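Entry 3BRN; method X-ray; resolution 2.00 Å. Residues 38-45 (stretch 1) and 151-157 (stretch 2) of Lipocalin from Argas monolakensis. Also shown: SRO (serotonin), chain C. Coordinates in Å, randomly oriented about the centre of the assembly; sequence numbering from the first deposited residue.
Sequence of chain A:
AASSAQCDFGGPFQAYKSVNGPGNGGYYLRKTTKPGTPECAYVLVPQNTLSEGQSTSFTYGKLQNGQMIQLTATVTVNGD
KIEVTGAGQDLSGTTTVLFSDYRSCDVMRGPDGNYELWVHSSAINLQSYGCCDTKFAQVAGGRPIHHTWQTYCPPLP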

# COMPACT_ATOMS: atom_id res chain seq x y z
N PRO A 38 9.70 8.83 1.51
CA PRO A 38 9.43 9.56 2.75
C PRO A 38 9.05 8.62 3.90
O PRO A 38 8.34 7.64 3.69
CB PRO A 38 8.23 10.45 2.39
CG PRO A 38 8.19 10.48 0.89
CD PRO A 38 8.75 9.18 0.44
N GLU A 39 9.61 8.86 5.09
CA GLU A 39 9.28 8.09 6.29
C GLU A 39 7.78 8.17 6.55
O GLU A 39 7.15 9.19 6.29
CB GLU A 39 10.03 8.67 7.51
CG GLU A 39 9.98 10.20 7.58
CD GLU A 39 10.49 10.80 8.91
OE1 GLU A 39 11.29 10.17 9.64
OE2 GLU A 39 10.11 11.96 9.18
N CYS A 40 7.20 7.06 7.01
CA CYS A 40 5.80 6.99 7.44
C CYS A 40 4.80 7.30 6.33
O CYS A 40 3.69 7.79 6.61
CB CYS A 40 5.54 7.89 8.65
SG CYS A 40 6.75 7.77 9.99
N ALA A 41 5.16 6.97 5.09
CA ALA A 41 4.27 7.18 3.95
C ALA A 41 3.04 6.29 4.11
O ALA A 41 3.14 5.17 4.59
CB ALA A 41 5.01 6.85 2.64
N TYR A 42 1.86 6.83 3.81
CA TYR A 42 0.63 6.07 4.00
C TYR A 42 -0.47 6.55 3.06
O TYR A 42 -0.34 7.56 2.39
CB TYR A 42 0.11 6.24 5.44
CG TYR A 42 -0.54 7.60 5.67
CD1 TYR A 42 0.23 8.71 6.01
CD2 TYR A 42 -1.92 7.78 5.49
CE1 TYR A 42 -0.35 9.97 6.16
CE2 TYR A 42 -2.52 9.04 5.65
CZ TYR A 42 -1.71 10.13 5.95
OH TYR A 42 -2.25 11.39 6.11
N VAL A 43 -1.47 5.69 2.88
CA VAL A 43 -2.69 6.06 2.18
C VAL A 43 -3.82 5.74 3.14
O VAL A 43 -3.66 4.89 4.02
CB VAL A 43 -2.90 5.22 0.88
CG1 VAL A 43 -1.86 5.57 -0.16
CG2 VAL A 43 -2.92 3.70 1.18
N LEU A 44 -4.93 6.47 3.02
CA LEU A 44 -6.15 6.11 3.73
C LEU A 44 -7.08 5.43 2.74
O LEU A 44 -7.12 5.82 1.57
CB LEU A 44 -6.85 7.38 4.27
CG LEU A 44 -6.20 8.11 5.45
CD1 LEU A 44 -7.14 9.20 5.98
CD2 LEU A 44 -5.87 7.14 6.57
N VAL A 45 -7.83 4.42 3.19
CA VAL A 45 -8.86 3.82 2.33
C VAL A 45 -9.91 4.90 1.95
O VAL A 45 -10.13 5.84 2.71
CB VAL A 45 -9.53 2.58 2.99
CG1 VAL A 45 -8.48 1.66 3.61
CG2 VAL A 45 -10.58 3.01 4.02
OH SRO C . -5.46 4.26 -2.76
CZ3 SRO C . -4.26 3.62 -2.95
CH2 SRO C . -3.42 4.12 -3.94
CZ2 SRO C . -2.14 3.59 -4.11
CE2 SRO C . -1.78 2.53 -3.29
NE1 SRO C . -0.69 1.73 -3.20
CD1 SRO C . -0.86 0.84 -2.19
CG SRO C . -2.13 1.04 -1.64
CD2 SRO C . -2.70 2.09 -2.36
CE3 SRO C . -3.89 2.62 -2.20
CB SRO C . -2.75 0.23 -0.53
CA SRO C . -3.95 -0.57 -1.06
NZ SRO C . -4.63 -1.21 0.08
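Stretch 2 (151-157) TYCPPLP

The C-terminal tail, Thr-151 to Pro-157, lies along residues 38-45 without regular helix or strand, its touching part running in nearly the same direction as that of stretch 1 (28° apart); from Cys-153 to Leu-156 its backbone is extended, with phi between -60° and -69° and psi between 134° and 163°. Stretch 1 opens with a type II beta turn from Pro-38 to Ala-41 and continues as a strand over 42-44. At the turn, Glu-39 (chi1 p) accepts a hydrogen bond from the tyrosine hydroxyl, Tyr-152 OH to Glu-39 OE1 2.6 Å, at the edge of that ring, near its plane. Cys-40, at phi/psi 61/31, points toward the tail and is covalently tied to it: the Cys-40 SG to Cys-153 SG disulfide is 2.1 Å long with chi3 -87°, and brings the two CA atoms to 5.7 Å. The same sulfur meets the Tyr-152 ring obliquely, Cys-40 SG to Tyr-152 CE2 4.0 Å. Ala-41 turns away. Tyr-42 points toward the tail, packing against Leu-156 (Tyr-42 CG to Leu-156 CD2 3.4 Å) and Pro-157 (Tyr-42 CZ to Pro-157 CG 3.5 Å). Val-43 points away, its CG2 3.7 Å from serotonin CE3. Leu-44 starts sideways, but its end closes on the tail, CD2 lying 4.1 Å from Leu-156 CB.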

# COMPACT_ATOMS: atom_id res chain seq x y z
N THR A 151 8.32 2.30 14.33
CA THR A 151 7.44 2.35 15.49
C THR A 151 7.17 3.77 16.01
O THR A 151 6.16 4.00 16.69
CB THR A 151 8.01 1.46 16.61
OG1 THR A 151 7.08 1.39 17.68
CG2 THR A 151 9.32 2.01 17.11
N TYR A 152 8.04 4.71 15.66
CA TYR A 152 7.87 6.12 16.06
C TYR A 152 6.91 6.87 15.16
O TYR A 152 6.61 8.04 15.41
CB TYR A 152 9.22 6.85 16.07
CG TYR A 152 9.77 7.13 14.68
CD1 TYR A 152 10.78 6.34 14.13
CD2 TYR A 152 9.24 8.15 13.90
CE1 TYR A 152 11.26 6.57 12.85
CE2 TYR A 152 9.69 8.37 12.60
CZ TYR A 152 10.70 7.58 12.08
OH TYR A 152 11.17 7.82 10.81
N CYS A 153 6.48 6.25 14.06
CA CYS A 153 5.52 6.88 13.15
C CYS A 153 4.21 7.20 13.88
O CYS A 153 3.67 6.34 14.57
CB CYS A 153 5.23 5.97 11.95
SG CYS A 153 6.56 5.85 10.70
N PRO A 154 3.67 8.41 13.70
CA PRO A 154 2.38 8.68 14.33
C PRO A 154 1.29 7.75 13.80
O PRO A 154 1.51 7.03 12.81
CB PRO A 154 2.09 10.14 13.92
CG PRO A 154 3.40 10.71 13.49
CD PRO A 154 4.16 9.55 12.90
N PRO A 155 0.16 7.65 14.52
CA PRO A 155 -0.99 6.88 14.05
C PRO A 155 -1.60 7.57 12.85
O PRO A 155 -1.32 8.75 12.61
CB PRO A 155 -1.96 6.94 15.24
CG PRO A 155 -1.14 7.37 16.41
CD PRO A 155 -0.09 8.26 15.84
N LEU A 156 -2.38 6.84 12.06
CA LEU A 156 -2.97 7.43 10.87
C LEU A 156 -4.02 8.47 11.26
O LEU A 156 -4.70 8.31 12.28
CB LEU A 156 -3.57 6.37 9.93
CG LEU A 156 -2.55 5.42 9.27
CD1 LEU A 156 -3.20 4.45 8.28
CD2 LEU A 156 -1.48 6.23 8.58
N PRO A 157 -4.06 9.58 10.52
CA PRO A 157 -5.10 10.60 10.68
C PRO A 157 -6.50 10.00 10.49
O PRO A 157 -7.45 10.36 11.18
CB PRO A 157 -4.79 11.62 9.58
CG PRO A 157 -3.78 10.96 8.67
CD PRO A 157 -3.05 9.98 9.52
OXT PRO A 157 -6.70 9.09 9.68